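Local coordinates for appr-1-p processing domain protein (Thermus aquaticus Y51MC23, PDB 5M31), which is of undescribed function but belongs to the macro domain family, with a mixed beta-sheet flanked by helices, at residues 11-15 with 139-143. Residues are numbered along the deposited sequence; the frame is centred on the assembly and turned at random.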
loop_
_atom_site.group_PDB
_atom_site.type_symbol
_atom_site.label_atom_id
_atom_site.label_comp_id
_atom_site.label_asym_id
_atom_site.label_seq_id
_atom_site.Cartn_x
_atom_site.Cartn_y
_atom_site.Cartn_z
ATOM N N MET A 11 13.372 -10.763 -1.923
ATOM C CA MET A 11 14.205 -10.061 -0.958
ATOM C C MET A 11 13.405 -8.922 -0.329
ATOM O O MET A 11 12.757 -8.187 -1.040
ATOM C CB MET A 11 15.450 -9.488 -1.656
ATOM C CG MET A 11 16.685 -9.404 -0.762
ATOM S SD MET A 11 17.376 -11.019 -0.287
ATOM C CE MET A 11 18.375 -11.463 -1.722
ATOM N N LEU A 12 13.486 -8.798 0.996
ATOM C CA LEU A 12 12.841 -7.726 1.750
ATOM C C LEU A 12 13.908 -6.778 2.275
ATOM O O LEU A 12 14.855 -7.215 2.949
ATOM C CB LEU A 12 12.062 -8.336 2.917
ATOM C CG LEU A 12 11.130 -7.447 3.762
ATOM C CD1 LEU A 12 10.196 -6.596 2.925
ATOM C CD2 LEU A 12 10.297 -8.311 4.689
ATOM N N ARG A 13 13.785 -5.487 1.942
ATOM C CA ARG A 13 14.746 -4.476 2.365
ATOM C C ARG A 13 13.992 -3.332 3.028
ATOM O O ARG A 13 12.965 -2.883 2.514
ATOM C CB ARG A 13 15.505 -3.941 1.149
ATOM C CG ARG A 13 16.896 -4.563 0.922
ATOM C CD ARG A 13 16.855 -5.995 0.400
ATOM N NE ARG A 13 18.196 -6.529 0.086
ATOM C CZ ARG A 13 19.106 -6.889 0.994
ATOM N NH1 ARG A 13 18.854 -6.770 2.303
ATOM N NH2 ARG A 13 20.285 -7.372 0.596
ATOM N N PHE A 14 14.534 -2.839 4.145
ATOM C CA PHE A 14 13.950 -1.716 4.856
ATOM C C PHE A 14 14.827 -0.472 4.656
ATOM O O PHE A 14 15.996 -0.469 5.047
ATOM C CB PHE A 14 13.767 -2.056 6.342
ATOM C CG PHE A 14 12.665 -3.069 6.619
ATOM C CD1 PHE A 14 11.371 -2.656 6.834
ATOM C CD2 PHE A 14 12.952 -4.445 6.700
ATOM C CE1 PHE A 14 10.343 -3.580 7.126
ATOM C CE2 PHE A 14 11.953 -5.362 6.970
ATOM C CZ PHE A 14 10.643 -4.935 7.187
ATOM N N VAL A 15 14.278 0.560 3.999
ATOM C CA VAL A 15 15.042 1.700 3.468
ATOM C C VAL A 15 14.456 3.081 3.919
ATOM O O VAL A 15 13.327 3.150 4.374
ATOM C CB VAL A 15 15.048 1.679 1.943
ATOM C CG1 VAL A 15 15.635 0.347 1.434
ATOM C CG2 VAL A 15 13.653 1.856 1.375
ATOM N N LYS A 139 6.486 -3.931 11.432
ATOM C CA LYS A 139 7.636 -4.503 10.717
ATOM C C LYS A 139 7.607 -6.038 10.787
ATOM O O LYS A 139 7.747 -6.699 9.769
ATOM C CB LYS A 139 8.971 -3.954 11.275
ATOM C CG LYS A 139 10.209 -4.368 10.473
ATOM C CD LYS A 139 11.483 -3.730 11.051
ATOM C CE LYS A 139 12.680 -3.948 10.139
ATOM N NZ LYS A 139 13.875 -3.071 10.430
ATOM N N GLN A 140 7.307 -6.587 11.956
ATOM C CA GLN A 140 7.257 -8.034 12.156
ATOM C C GLN A 140 6.196 -8.683 11.266
ATOM O O GLN A 140 6.451 -9.696 10.601
ATOM C CB GLN A 140 6.969 -8.342 13.611
ATOM C CG GLN A 140 7.160 -9.808 13.999
ATOM C CD GLN A 140 5.908 -10.650 13.800
ATOM O OE1 GLN A 140 5.980 -11.807 13.354
ATOM N NE2 GLN A 140 4.752 -10.095 14.176
ATOM N N ARG A 141 5.015 -8.075 11.222
ATOM C CA ARG A 141 3.935 -8.586 10.389
ATOM C C ARG A 141 4.260 -8.475 8.907
ATOM O O ARG A 141 3.871 -9.336 8.114
ATOM C CB ARG A 141 2.646 -7.848 10.700
ATOM C CG ARG A 141 2.088 -8.265 12.050
ATOM C CD ARG A 141 1.166 -7.245 12.636
ATOM N NE ARG A 141 0.584 -7.718 13.905
ATOM C CZ ARG A 141 1.265 -7.875 15.039
ATOM N NH1 ARG A 141 2.588 -7.682 15.078
ATOM N NH2 ARG A 141 0.626 -8.253 16.141
ATOM N N ILE A 142 4.937 -7.401 8.517
ATOM C CA ILE A 142 5.364 -7.268 7.115
ATOM C C ILE A 142 6.341 -8.395 6.775
ATOM O O ILE A 142 6.198 -9.065 5.753
ATOM C CB ILE A 142 6.000 -5.912 6.849
ATOM C CG1 ILE A 142 4.949 -4.794 6.960
ATOM C CG2 ILE A 142 6.678 -5.895 5.484
ATOM C CD1 ILE A 142 5.533 -3.391 6.934
ATOM N N GLN A 143 7.284 -8.639 7.669
ATOM C CA GLN A 143 8.283 -9.718 7.448
ATOM C C GLN A 143 7.623 -11.066 7.310
ATOM O O GLN A 143 7.933 -11.833 6.375
ATOM C CB GLN A 143 9.294 -9.769 8.611
ATOM C CG GLN A 143 10.091 -8.499 8.732
ATOM C CD GLN A 143 10.955 -8.408 9.996
ATOM O OE1 GLN A 143 10.537 -8.791 11.089
ATOM N NE2 GLN A 143 12.149 -7.854 9.847
#
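The aliphatic chain of K139 lies across one face of the F14 ring, where the contact is tightest. Its CE sits almost over the middle of the ring, 3.4 Å from the F14 centroid, a close CH-pi contact. Nearer the helix backbone, K139 CG approaches F14 CZ at 3.4 Å, at the far end of the ring. With CG anti to the backbone N (chi1 -173°) and every later torsion near 180°, the lysine spans the ring at full stretch and brings NZ over the same face, 4.3 Å from the F14 centroid, in a cation-pi interaction. A salt bridge to E158 also holds NZ, and should help to fix the ammonium end above the ring.

These side chains join strand 11-15, at one edge of the mixed macro domain sheet, to helix 135-146, which packs against it nearly antiparallel: the local axes make an angle of 157° and come within 10.8 Å. Strand 153-157, the neighbour of 11-15 in the sheet, adds V156 beside both F14 and L12.

Packing is looser at I142, the buried member of the group, which meets the strand through CG2, 4.4 Å from both L12 CD1 and F14 CZ. L12 comes closer, its CD2 3.7 Å from Q143 CA. Q143, one turn along from K139 and like it partly exposed, lies on the lysine side of the ring plane, whereas CG2 of buried I142 lies on the other side; Q143 crosses F14 at about a right angle, and NE2 approaches F14 CE2 obliquely at 3.8 Å.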